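Local coordinates for L protein (CAS virus, PDB 5MV0) that probably cleaves capped host mRNAs with its N-terminal endonuclease domain, supplying the short capped primers with which arenaviruses start transcription, at residues B[10-14]-B[37-41]; B[24-29]-B[43-48]; B[49-54]-B[102-106]; B[58-62]-B[88-92]; B[113-117]-B[142-146]. One frame throughout, in Å; residues are numbered along the deposited sequence.

From the N terminus, contact 1 closes the first loop by laying helix 4-20 beside the start of helix 34-57. Contact 2 opens inside that loop, at residues 24-29, a 3-10 turn and the loop after it, and closes beyond it, so the two cross; they also touch directly. Helix 34-57 runs on into contact 3, whose long loop returns to the helix on strand 98-106. Nested inside that loop, contact 4 pairs the short edge strand 60-61 with strand 89-93, which is itself hydrogen-bonded to strand 98-106. Contact 5 follows in series and lays helix 110-122 on strand 137-145. Together they join an N-terminal helical region to a four-stranded mixed sheet.

Contact 1: residues B[10-14]-B[37-41]; sequences LKNVI and LAMSA
Leu37 pushes its branched end into the dent formed by Leu10, Lys11 and Ile14, and this bump-in-hollow fit is the heart of a helix-helix packing in the cap-snatching domain. The two short helical segments run in roughly the same direction, their axes 33° apart and 10.6 Å from each other at closest approach. That spacing leaves room for leucine and isoleucine chains to interleave, and no hydrogen bond crosses the gap. Leu37 reaches over because its CG stands opposite the backbone N (chi1 -177°), which projects the two methyls at the partner helix. Leu10 and Leu37 then slide past each other in opposite directions, Leu10 CD2 coming 3.8 Å from Leu37 CG. One turn on along its own helix, Ile14 does likewise, its CD1 meeting Leu37 CD1 at 3.6 Å. A turn beyond Leu37 the other helix carries Ala41, whose small CB makes a shallow hollow rather than a bump. Leu10 fills it with CD1, 3.8 Å from Ala41 CB, and Ile14 CD1 touches the same methyl from farther away. Ile168 and Leu161 of helix 155-170 cover Leu10 and Ile14 as well, extending the apolar core. Lys11 suits the margin: its ammonium group forms a salt bridge with Asp32, while its aliphatic part crosses Leu37 at about a right angle, Lys11 CG lying 3.5 Å from Leu37 CD2.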
# COMPACT_ATOMS: atom_id res chain seq x y z
N LEU B 10 -12.25 9.59 3.51
CA LEU B 10 -10.84 9.96 3.47
C LEU B 10 -9.95 8.80 3.94
O LEU B 10 -8.85 8.61 3.41
CB LEU B 10 -10.61 11.22 4.31
CG LEU B 10 -9.18 11.77 4.41
CD1 LEU B 10 -8.62 12.07 3.02
CD2 LEU B 10 -9.19 13.02 5.28
N LYS B 11 -10.41 8.02 4.92
CA LYS B 11 -9.64 6.84 5.31
C LYS B 11 -9.47 5.89 4.14
O LYS B 11 -8.38 5.34 3.91
CB LYS B 11 -10.32 6.11 6.48
CG LYS B 11 -10.22 6.86 7.80
CD LYS B 11 -10.57 5.98 8.99
CE LYS B 11 -12.05 5.71 9.07
NZ LYS B 11 -12.52 5.72 10.49
N ASN B 12 -10.53 5.69 3.37
CA ASN B 12 -10.45 4.81 2.21
C ASN B 12 -9.49 5.37 1.15
O ASN B 12 -8.70 4.62 0.57
CB ASN B 12 -11.86 4.62 1.65
CG ASN B 12 -11.87 3.73 0.42
OD1 ASN B 12 -11.84 4.22 -0.70
ND2 ASN B 12 -11.91 2.42 0.64
N VAL B 13 -9.54 6.69 0.90
CA VAL B 13 -8.58 7.31 -0.02
C VAL B 13 -7.15 7.05 0.44
O VAL B 13 -6.29 6.62 -0.34
CB VAL B 13 -8.85 8.83 -0.14
CG1 VAL B 13 -7.68 9.54 -0.86
CG2 VAL B 13 -10.19 9.11 -0.81
N ILE B 14 -6.86 7.30 1.72
CA ILE B 14 -5.50 7.10 2.21
C ILE B 14 -5.09 5.64 2.10
O ILE B 14 -3.98 5.30 1.66
CB ILE B 14 -5.37 7.63 3.65
CG1 ILE B 14 -5.56 9.16 3.68
CG2 ILE B 14 -4.06 7.22 4.25
CD1 ILE B 14 -5.50 9.74 5.10
N LEU B 37 -6.83 12.89 11.08
CA LEU B 37 -6.84 12.28 9.76
C LEU B 37 -6.66 13.34 8.67
O LEU B 37 -5.93 13.12 7.69
CB LEU B 37 -8.15 11.53 9.55
CG LEU B 37 -8.26 10.78 8.21
CD1 LEU B 37 -7.31 9.60 8.19
CD2 LEU B 37 -9.68 10.34 7.97
N ALA B 38 -7.33 14.48 8.82
CA ALA B 38 -7.19 15.54 7.82
C ALA B 38 -5.74 16.00 7.72
O ALA B 38 -5.23 16.22 6.62
CB ALA B 38 -8.11 16.73 8.14
N MET B 39 -5.06 16.14 8.87
CA MET B 39 -3.67 16.61 8.80
C MET B 39 -2.76 15.55 8.20
O MET B 39 -1.81 15.87 7.47
CB MET B 39 -3.18 17.05 10.19
CG MET B 39 -3.92 18.29 10.78
SD MET B 39 -4.36 19.61 9.60
CE MET B 39 -2.74 20.22 9.12
N SER B 40 -3.04 14.27 8.47
CA SER B 40 -2.25 13.21 7.84
C SER B 40 -2.44 13.21 6.33
O SER B 40 -1.48 13.01 5.57
CB SER B 40 -2.63 11.86 8.45
OG SER B 40 -2.09 10.79 7.68
N ALA B 41 -3.66 13.46 5.86
CA ALA B 41 -3.92 13.54 4.43
C ALA B 41 -3.15 14.69 3.79
O ALA B 41 -2.57 14.53 2.71
CB ALA B 41 -5.42 13.71 4.19

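Contact 2: residues B[24-29]-B[43-48]; sequences LYKQSS and RLRATI
Backbone meets backbone most closely at Ser28 and Leu44, CA to CA 6.5 Å, and the 3-10 turn 24-27 and the loop after it lie against helix 34-57 from there back to Leu24 and Ile48. This packing of a connecting turn on a long helix closes the link between the first two helices of the domain. Leu24 supplies the apolar plug. Its side chain crosses that of Ile48 at about a right angle, with Leu24 CD1 3.6 Å from Ile48 CG1, while Leu24 CD2 rests 3.6 Å from Thr47 CG2. Leu18 of helix 4-20 also packs on Leu24 and Leu44, so leucine suits both places. Thr47 faces two ways: its methyl turns to the turn segment, its hydroxyl to its own helix, Thr47 OG1 donating to Arg43 O at 3.0 Å from above the carbonyl plane. In the conformer described here, one of two, Arg43 bends at chi2 and chi3 and Gln27 O comes over one face of its guanidinium group. Its very short approach to Ser28 is doubtful, but Arg43 NH2 is also hydrogen-bonded to Ser40. On the outer side of the turn, Lys36 of the third subunit donates to the carbonyl oxygens of Tyr25 and Ser28. A water between the two segments is hydrogen-bonded to Ser29 OG at 2.8 Å and, in this conformer, weakly to Arg43 NE.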
# COMPACT_ATOMS: atom_id res chain seq x y z
N LEU B 24 5.11 4.87 0.96
CA LEU B 24 4.57 5.95 1.76
C LEU B 24 4.04 5.47 3.11
O LEU B 24 3.81 6.31 4.00
CB LEU B 24 3.45 6.65 0.99
CG LEU B 24 3.83 7.33 -0.33
CD1 LEU B 24 2.58 7.63 -1.14
CD2 LEU B 24 4.58 8.61 -0.04
N TYR B 25 3.82 4.15 3.26
CA TYR B 25 3.19 3.64 4.48
C TYR B 25 3.95 4.08 5.73
O TYR B 25 3.34 4.42 6.75
CB TYR B 25 3.11 2.11 4.43
CG TYR B 25 2.81 1.48 5.79
CD1 TYR B 25 3.83 0.91 6.55
CD2 TYR B 25 1.52 1.50 6.32
CE1 TYR B 25 3.58 0.35 7.79
CE2 TYR B 25 1.26 0.94 7.57
CZ TYR B 25 2.29 0.37 8.29
OH TYR B 25 2.04 -0.16 9.53
N LYS B 26 5.28 4.07 5.67
CA LYS B 26 6.04 4.33 6.89
C LYS B 26 5.99 5.79 7.30
O LYS B 26 6.30 6.11 8.45
CB LYS B 26 7.49 3.88 6.73
CG LYS B 26 8.20 4.41 5.49
CD LYS B 26 9.60 3.80 5.37
CE LYS B 26 10.26 4.15 4.04
NZ LYS B 26 9.56 3.48 2.89
N GLN B 27 5.57 6.67 6.41
CA GLN B 27 5.48 8.10 6.66
C GLN B 27 4.06 8.57 6.91
O GLN B 27 3.83 9.77 7.03
CB GLN B 27 6.07 8.87 5.49
CG GLN B 27 7.56 8.74 5.34
CD GLN B 27 8.07 9.68 4.29
OE1 GLN B 27 7.90 9.43 3.09
NE2 GLN B 27 8.67 10.79 4.72
N SER B 28 3.10 7.66 6.97
CA SER B 28 1.71 8.08 7.03
C SER B 28 1.01 7.40 8.19
O SER B 28 1.62 6.67 8.99
CB SER B 28 1.00 7.81 5.70
OG SER B 28 -0.10 8.70 5.55
N SER B 29 -0.29 7.66 8.29
CA SER B 29 -1.06 7.17 9.42
C SER B 29 -2.53 7.25 9.06
O SER B 29 -2.96 8.12 8.29
CB SER B 29 -0.80 7.97 10.70
OG SER B 29 -1.03 9.36 10.49
N ARG B 43 -0.46 16.11 4.98
CA ARG B 43 1.05 15.67 4.93
C ARG B 43 1.39 14.60 3.78
O ARG B 43 2.34 14.67 2.99
CB ARG B 43 1.48 15.11 6.28
CG ARG B 43 2.96 14.70 6.31
CD ARG B 43 3.16 13.40 7.06
NE ARG B 43 1.96 12.60 6.93
CZ ARG B 43 1.73 11.74 5.94
NH1 ARG B 43 2.66 11.53 4.99
NH2 ARG B 43 0.57 11.10 5.93
N LEU B 44 0.41 13.72 3.62
CA LEU B 44 0.60 12.71 2.57
C LEU B 44 0.64 13.35 1.18
O LEU B 44 1.45 12.97 0.33
CB LEU B 44 -0.51 11.67 2.65
CG LEU B 44 -0.43 10.47 1.70
CD1 LEU B 44 0.86 9.68 1.94
CD2 LEU B 44 -1.68 9.57 1.82
N ARG B 45 -0.22 14.34 0.95
CA ARG B 45 -0.18 15.05 -0.33
C ARG B 45 1.22 15.62 -0.60
O ARG B 45 1.77 15.45 -1.70
CB ARG B 45 -1.24 16.15 -0.30
CG ARG B 45 -1.23 17.12 -1.43
CD ARG B 45 -2.48 18.01 -1.30
NE ARG B 45 -2.53 19.02 -2.35
CZ ARG B 45 -1.96 20.21 -2.26
NH1 ARG B 45 -1.30 20.56 -1.16
NH2 ARG B 45 -2.05 21.06 -3.27
N ALA B 46 1.81 16.27 0.41
CA ALA B 46 3.15 16.82 0.26
C ALA B 46 4.20 15.73 0.10
O ALA B 46 5.15 15.88 -0.67
CB ALA B 46 3.49 17.72 1.46
N THR B 47 4.04 14.61 0.83
CA THR B 47 5.02 13.52 0.76
C THR B 47 4.99 12.83 -0.60
O THR B 47 6.04 12.40 -1.10
CB THR B 47 4.77 12.51 1.88
OG1 THR B 47 4.89 13.15 3.15
CG2 THR B 47 5.78 11.40 1.83
N ILE B 48 3.80 12.67 -1.19
CA ILE B 48 3.70 12.11 -2.54
C ILE B 48 4.47 12.98 -3.54
O ILE B 48 5.24 12.48 -4.38
CB ILE B 48 2.21 11.97 -2.93
CG1 ILE B 48 1.53 10.93 -2.02
CG2 ILE B 48 2.07 11.59 -4.41
CD1 ILE B 48 -0.00 10.88 -2.16
O HOH W 1 0.70 11.02 9.09

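Contact 3: residues B[49-54]-B[102-106]; sequences HELNCC and LEAST
The imidazole of His49 is sandwiched between its own helix and the end of strand 98-106: Cys53 SG sits 3.6 Å above one face, displaced toward the rim, and Thr106 CG2 covers the centre of the opposite face. The threonine methyl is a true CH-pi partner, 3.7 Å from the ring centroid of His49 and almost straight over the ring. Ser105 N lies at the edge in the ring plane, whereas Ser105 O approaches obliquely and receives only a weak bond from His49 NE2, 2.9 Å long but bent to 117°. The other nitrogen, ND1, is hydrogen-bonded to Arg149 N; since a backbone N-H donates there, the ring probably carries its proton on NE2. A histidine thus fits this buried place by using both nitrogens and both faces. The ring reaches the strand because CG points away from the backbone N (chi1 -178°).

Helix 34-57 here lies across one face of the mixed sheet of the PD-(D/E)XK nuclease fold, the short axes 134° apart. Farther along the helix the contact becomes apolar. Ala104, with only a methyl, lets the backbones come close, Glu50 CA and Ala104 CA being 5.6 Å apart. Leu102 puts CD2 between two cysteines, 3.8 Å from Cys53 CB and 3.6 Å from Cys54 SG. Glu50 lies beside Ala104, its carboxylate hydrogen-bonded to His61; its other carboxylate oxygen lies close to Asp88, a gathering of acids consistent with the metal site of related cap-snatching nucleases.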
# COMPACT_ATOMS: atom_id res chain seq x y z
N HIS B 49 4.28 14.30 -3.46
CA HIS B 49 5.04 15.22 -4.30
C HIS B 49 6.55 15.03 -4.13
O HIS B 49 7.28 14.92 -5.12
CB HIS B 49 4.64 16.65 -3.95
CG HIS B 49 5.32 17.69 -4.78
ND1 HIS B 49 5.21 17.74 -6.16
CD2 HIS B 49 6.09 18.75 -4.42
CE1 HIS B 49 5.89 18.78 -6.61
NE2 HIS B 49 6.43 19.41 -5.58
N GLU B 50 7.03 15.00 -2.87
CA GLU B 50 8.46 14.79 -2.62
C GLU B 50 8.93 13.48 -3.22
O GLU B 50 10.00 13.42 -3.84
CB GLU B 50 8.76 14.75 -1.12
CG GLU B 50 8.55 16.01 -0.33
CD GLU B 50 8.57 15.72 1.18
OE1 GLU B 50 8.89 14.57 1.58
OE2 GLU B 50 8.25 16.63 1.97
N LEU B 51 8.18 12.41 -2.99
CA LEU B 51 8.56 11.09 -3.51
C LEU B 51 8.73 11.12 -5.02
O LEU B 51 9.72 10.62 -5.56
CB LEU B 51 7.51 10.05 -3.12
CG LEU B 51 7.79 8.64 -3.65
CD1 LEU B 51 9.21 8.22 -3.25
CD2 LEU B 51 6.77 7.65 -3.12
N ASN B 52 7.75 11.67 -5.73
CA ASN B 52 7.81 11.60 -7.18
C ASN B 52 8.85 12.55 -7.76
O ASN B 52 9.45 12.25 -8.79
CB ASN B 52 6.42 11.84 -7.74
CG ASN B 52 5.50 10.66 -7.46
OD1 ASN B 52 5.92 9.51 -7.59
ND2 ASN B 52 4.26 10.92 -7.06
N CYS B 53 9.10 13.69 -7.10
CA CYS B 53 10.24 14.52 -7.51
C CYS B 53 11.54 13.75 -7.36
O CYS B 53 12.40 13.79 -8.24
CB CYS B 53 10.27 15.82 -6.70
SG CYS B 53 8.96 16.99 -7.11
N CYS B 54 11.69 13.01 -6.25
CA CYS B 54 12.90 12.20 -6.05
C CYS B 54 13.03 11.14 -7.13
O CYS B 54 14.11 10.95 -7.69
CB CYS B 54 12.88 11.54 -4.68
SG CYS B 54 13.14 12.68 -3.32
N LEU B 102 17.45 18.06 -2.78
CA LEU B 102 16.17 18.46 -3.34
C LEU B 102 15.33 19.12 -2.25
O LEU B 102 15.25 18.61 -1.13
CB LEU B 102 15.43 17.25 -3.92
CG LEU B 102 13.93 17.49 -4.16
CD1 LEU B 102 13.72 18.42 -5.35
CD2 LEU B 102 13.20 16.16 -4.35
N GLU B 103 14.71 20.24 -2.60
CA GLU B 103 13.64 20.86 -1.81
C GLU B 103 12.41 20.93 -2.70
O GLU B 103 12.42 21.64 -3.71
CB GLU B 103 14.04 22.24 -1.30
CG GLU B 103 15.24 22.26 -0.34
CD GLU B 103 14.91 21.68 1.02
OE1 GLU B 103 13.71 21.43 1.30
OE2 GLU B 103 15.84 21.47 1.82
N ALA B 104 11.36 20.20 -2.33
CA ALA B 104 10.16 20.11 -3.16
C ALA B 104 8.96 20.63 -2.38
O ALA B 104 8.82 20.38 -1.18
CB ALA B 104 9.90 18.67 -3.61
N SER B 105 8.08 21.35 -3.08
CA SER B 105 6.89 21.87 -2.44
C SER B 105 5.83 22.11 -3.50
O SER B 105 6.12 22.14 -4.70
CB SER B 105 7.19 23.18 -1.70
OG SER B 105 7.53 24.17 -2.65
N THR B 106 4.60 22.29 -3.04
CA THR B 106 3.52 22.76 -3.89
C THR B 106 3.03 24.09 -3.37
O THR B 106 2.93 24.30 -2.15
CB THR B 106 2.34 21.75 -3.97
OG1 THR B 106 1.75 21.60 -2.67
CG2 THR B 106 2.82 20.40 -4.47

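Contact 4: residues B[58-62]-B[88-92]; sequences GIIHN and DGYTI
Tyr90 lays its ring across Ile60, the face turned to Ile60 CB, in a short antiparallel pairing that adds strand 60-61 to the edge of the nuclease sheet. The two side chains share one face of the sheet and cross at a slant, with Ile60 CG2 4.0 Å from Tyr90 CE2. The Tyr90 torsion brings the ring back over its neighbour by putting CG between the backbone N and the carbonyl carbon (chi1 72°). Asn62 meets the same ring nearly at right angles, its amide plane turned 85° from that of the tyrosine, while its ND2 is held by the carbonyls of Pro87 and Ile66. Ile60 and Tyr90 form the hydrogen-bonded pair, Ile60 N donating to Tyr90 O at 2.8 Å and Tyr90 N returning a bond to Ile60 O. On the other face Ile59 spreads over Gly89, its CD1 3.7 Å from Gly89 C; without a side chain, Gly89 leaves room for this and for Ile60 O, 3.0 Å from Gly89 CA. Asp88 and Gly89 together face Leu102 in a classic beta bulge. Asp88 probably corresponds to the aspartate of the PD-(D/E)XK motif. Two neighbours approach its carbonyl: His61, whose NE2 is bonded to Glu50, only with a ring-edge carbon, CD2 3.3 Å from Asp88 O, and Asn62 with a hydrogen bond, N to Asp88 O 2.9 Å, nearly straight at 168°.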
# COMPACT_ATOMS: atom_id res chain seq x y z
N GLY B 58 15.96 10.66 -9.80
CA GLY B 58 16.82 9.53 -9.50
C GLY B 58 17.58 9.62 -8.20
O GLY B 58 18.68 9.06 -8.09
N ILE B 59 17.04 10.30 -7.18
CA ILE B 59 17.72 10.47 -5.91
C ILE B 59 16.92 9.80 -4.80
O ILE B 59 15.80 9.34 -5.00
CB ILE B 59 17.97 11.96 -5.59
CG1 ILE B 59 16.64 12.66 -5.33
CG2 ILE B 59 18.69 12.65 -6.75
CD1 ILE B 59 16.82 14.11 -4.93
N ILE B 60 17.51 9.77 -3.61
CA ILE B 60 16.92 9.12 -2.44
C ILE B 60 15.90 10.04 -1.79
O ILE B 60 16.20 11.21 -1.51
CB ILE B 60 18.01 8.73 -1.44
CG1 ILE B 60 18.96 7.70 -2.06
CG2 ILE B 60 17.42 8.21 -0.13
CD1 ILE B 60 20.27 7.61 -1.32
N HIS B 61 14.70 9.53 -1.55
CA HIS B 61 13.73 10.25 -0.73
C HIS B 61 14.13 10.13 0.74
O HIS B 61 14.26 9.01 1.27
CB HIS B 61 12.33 9.68 -0.95
CG HIS B 61 11.23 10.47 -0.29
ND1 HIS B 61 10.01 9.91 0.01
CD2 HIS B 61 11.17 11.77 0.09
CE1 HIS B 61 9.24 10.83 0.56
NE2 HIS B 61 9.91 11.97 0.62
N ASN B 62 14.31 11.27 1.40
CA ASN B 62 14.96 11.32 2.72
C ASN B 62 13.95 11.08 3.86
O ASN B 62 13.78 11.91 4.75
CB ASN B 62 15.68 12.65 2.88
CG ASN B 62 16.44 12.76 4.18
OD1 ASN B 62 16.75 11.75 4.82
ND2 ASN B 62 16.78 13.99 4.57
N ASP B 88 14.51 17.27 1.37
CA ASP B 88 13.50 16.29 0.99
C ASP B 88 14.13 15.07 0.32
O ASP B 88 13.62 13.95 0.46
CB ASP B 88 12.48 16.92 0.06
CG ASP B 88 11.64 17.96 0.74
OD1 ASP B 88 11.38 17.79 1.96
OD2 ASP B 88 11.27 18.95 0.07
N GLY B 89 15.21 15.27 -0.41
CA GLY B 89 15.89 14.17 -1.06
C GLY B 89 17.34 14.52 -1.25
O GLY B 89 17.74 15.69 -1.14
N TYR B 90 18.14 13.49 -1.52
CA TYR B 90 19.57 13.68 -1.73
C TYR B 90 20.13 12.48 -2.46
O TYR B 90 19.53 11.40 -2.50
CB TYR B 90 20.32 13.87 -0.41
CG TYR B 90 20.41 12.60 0.40
CD1 TYR B 90 21.55 11.79 0.33
CD2 TYR B 90 19.36 12.18 1.20
CE1 TYR B 90 21.63 10.61 1.06
CE2 TYR B 90 19.44 11.01 1.94
CZ TYR B 90 20.58 10.23 1.86
OH TYR B 90 20.66 9.06 2.58
N THR B 91 21.32 12.66 -3.02
CA THR B 91 22.14 11.53 -3.42
C THR B 91 23.60 11.95 -3.39
O THR B 91 23.93 13.13 -3.57
CB THR B 91 21.75 10.98 -4.80
OG1 THR B 91 22.33 9.67 -4.97
CG2 THR B 91 22.23 11.89 -5.92
N ILE B 92 24.47 10.99 -3.10
CA ILE B 92 25.92 11.18 -3.11
C ILE B 92 26.48 10.32 -4.24
O ILE B 92 26.43 9.08 -4.18
CB ILE B 92 26.56 10.82 -1.77
CG1 ILE B 92 25.96 11.68 -0.67
CG2 ILE B 92 28.09 10.98 -1.86
CD1 ILE B 92 26.24 11.17 0.69
O HOH W 2 20.51 8.35 -6.72

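Contact 5: residues B[113-117]-B[142-146]; sequences QKRKI and VISET
Gln113 sends CG opposite its own carbonyl carbon (chi1 -70°) and then runs extended, which carries its amide alongside Ser144 to Thr146, just past the end of the strand. There Gln113 NE2 makes a weak bond to Thr146 OG1, 3.1 Å long and bent to 133°; its stronger partner is Arg107 O. The chain runs beside the strand carbonyl on the way, with Gln113 CG 3.5 Å from Ser144 O. Glutamine suits this partly exposed spot, its methylenes packing while the amide binds.

Strand 98-106, helix 110-122 and the parallel strand 137-145 form a beta-alpha-beta crossover, and this contact lays the helix on its last strand at 156° to it. One turn along, Ile117 supplies the apolar part, its CG2 3.7 Å from Val142 CG1. Its other branch leans on the small serine, Ile117 CG1 lying 3.6 Å from Ser144 CB. Small size lets Ser144 come close to the helix, Gln113 CA and Ser144 CA being 5.3 Å apart, and its hydroxyl is bonded to that of Ser105. Lys116 touches Ser144 only with its first carbons; bent at chi2, it carries the ammonium group away to a salt bridge with Asp120, near a phosphate ion probably taken up from the crystallisation liquor.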
# COMPACT_ATOMS: atom_id res chain seq x y z
N GLN B 113 5.05 30.40 -5.30
CA GLN B 113 6.11 29.50 -5.73
C GLN B 113 7.47 30.19 -5.66
O GLN B 113 8.46 29.59 -5.20
CB GLN B 113 5.84 28.98 -7.14
CG GLN B 113 4.67 28.02 -7.25
CD GLN B 113 4.21 27.78 -8.67
OE1 GLN B 113 4.95 27.99 -9.63
NE2 GLN B 113 2.97 27.34 -8.82
N LYS B 114 7.55 31.44 -6.12
CA LYS B 114 8.84 32.13 -6.15
C LYS B 114 9.37 32.37 -4.74
O LYS B 114 10.56 32.16 -4.49
CB LYS B 114 8.71 33.46 -6.90
CG LYS B 114 8.35 33.30 -8.37
CD LYS B 114 9.13 34.27 -9.26
CE LYS B 114 8.46 34.42 -10.63
NZ LYS B 114 8.17 33.10 -11.27
N ARG B 115 8.50 32.82 -3.83
CA ARG B 115 8.92 33.09 -2.46
C ARG B 115 9.31 31.80 -1.75
O ARG B 115 10.28 31.77 -0.99
CB ARG B 115 7.82 33.81 -1.69
CG ARG B 115 7.34 35.09 -2.36
CD ARG B 115 6.85 36.09 -1.33
NE ARG B 115 5.90 35.49 -0.40
CZ ARG B 115 4.64 35.22 -0.69
NH1 ARG B 115 4.16 35.50 -1.90
NH2 ARG B 115 3.85 34.67 0.22
N LYS B 116 8.56 30.73 -1.99
CA LYS B 116 8.92 29.43 -1.42
C LYS B 116 10.29 28.99 -1.91
O LYS B 116 11.15 28.59 -1.12
CB LYS B 116 7.86 28.38 -1.77
CG LYS B 116 8.23 26.98 -1.30
CD LYS B 116 8.61 26.93 0.19
CE LYS B 116 8.76 25.48 0.66
NZ LYS B 116 9.26 25.35 2.06
N ILE B 117 10.51 29.06 -3.23
CA ILE B 117 11.81 28.67 -3.78
C ILE B 117 12.92 29.51 -3.16
O ILE B 117 13.99 28.99 -2.81
CB ILE B 117 11.80 28.79 -5.32
CG1 ILE B 117 10.88 27.73 -5.94
CG2 ILE B 117 13.21 28.67 -5.87
CD1 ILE B 117 10.46 28.05 -7.38
N VAL B 142 15.58 22.98 -6.32
CA VAL B 142 14.45 23.52 -5.59
C VAL B 142 13.28 23.59 -6.56
O VAL B 142 13.35 24.29 -7.58
CB VAL B 142 14.77 24.90 -4.99
CG1 VAL B 142 13.59 25.44 -4.19
CG2 VAL B 142 16.02 24.80 -4.12
N ILE B 143 12.21 22.85 -6.25
CA ILE B 143 11.04 22.73 -7.11
C ILE B 143 9.82 23.16 -6.31
O ILE B 143 9.58 22.64 -5.21
CB ILE B 143 10.87 21.30 -7.63
CG1 ILE B 143 11.98 20.93 -8.61
CG2 ILE B 143 9.49 21.07 -8.28
CD1 ILE B 143 12.01 19.42 -8.90
N SER B 144 9.04 24.09 -6.86
CA SER B 144 7.76 24.46 -6.27
C SER B 144 6.72 24.55 -7.38
O SER B 144 6.83 25.41 -8.26
CB SER B 144 7.85 25.78 -5.50
OG SER B 144 6.66 26.01 -4.77
N GLU B 145 5.71 23.69 -7.32
CA GLU B 145 4.79 23.49 -8.43
C GLU B 145 3.35 23.67 -7.98
O GLU B 145 3.02 23.58 -6.80
CB GLU B 145 5.02 22.11 -9.06
CG GLU B 145 6.29 22.14 -9.87
CD GLU B 145 6.74 20.79 -10.34
OE1 GLU B 145 6.12 19.77 -9.97
OE2 GLU B 145 7.74 20.75 -11.09
N THR B 146 2.48 23.95 -8.93
CA THR B 146 1.08 24.20 -8.64
C THR B 146 0.34 23.07 -8.03
O THR B 146 -0.46 23.27 -7.19
CB THR B 146 0.27 24.65 -9.88
OG1 THR B 146 0.98 25.65 -10.58
CG2 THR B 146 -0.89 25.25 -9.47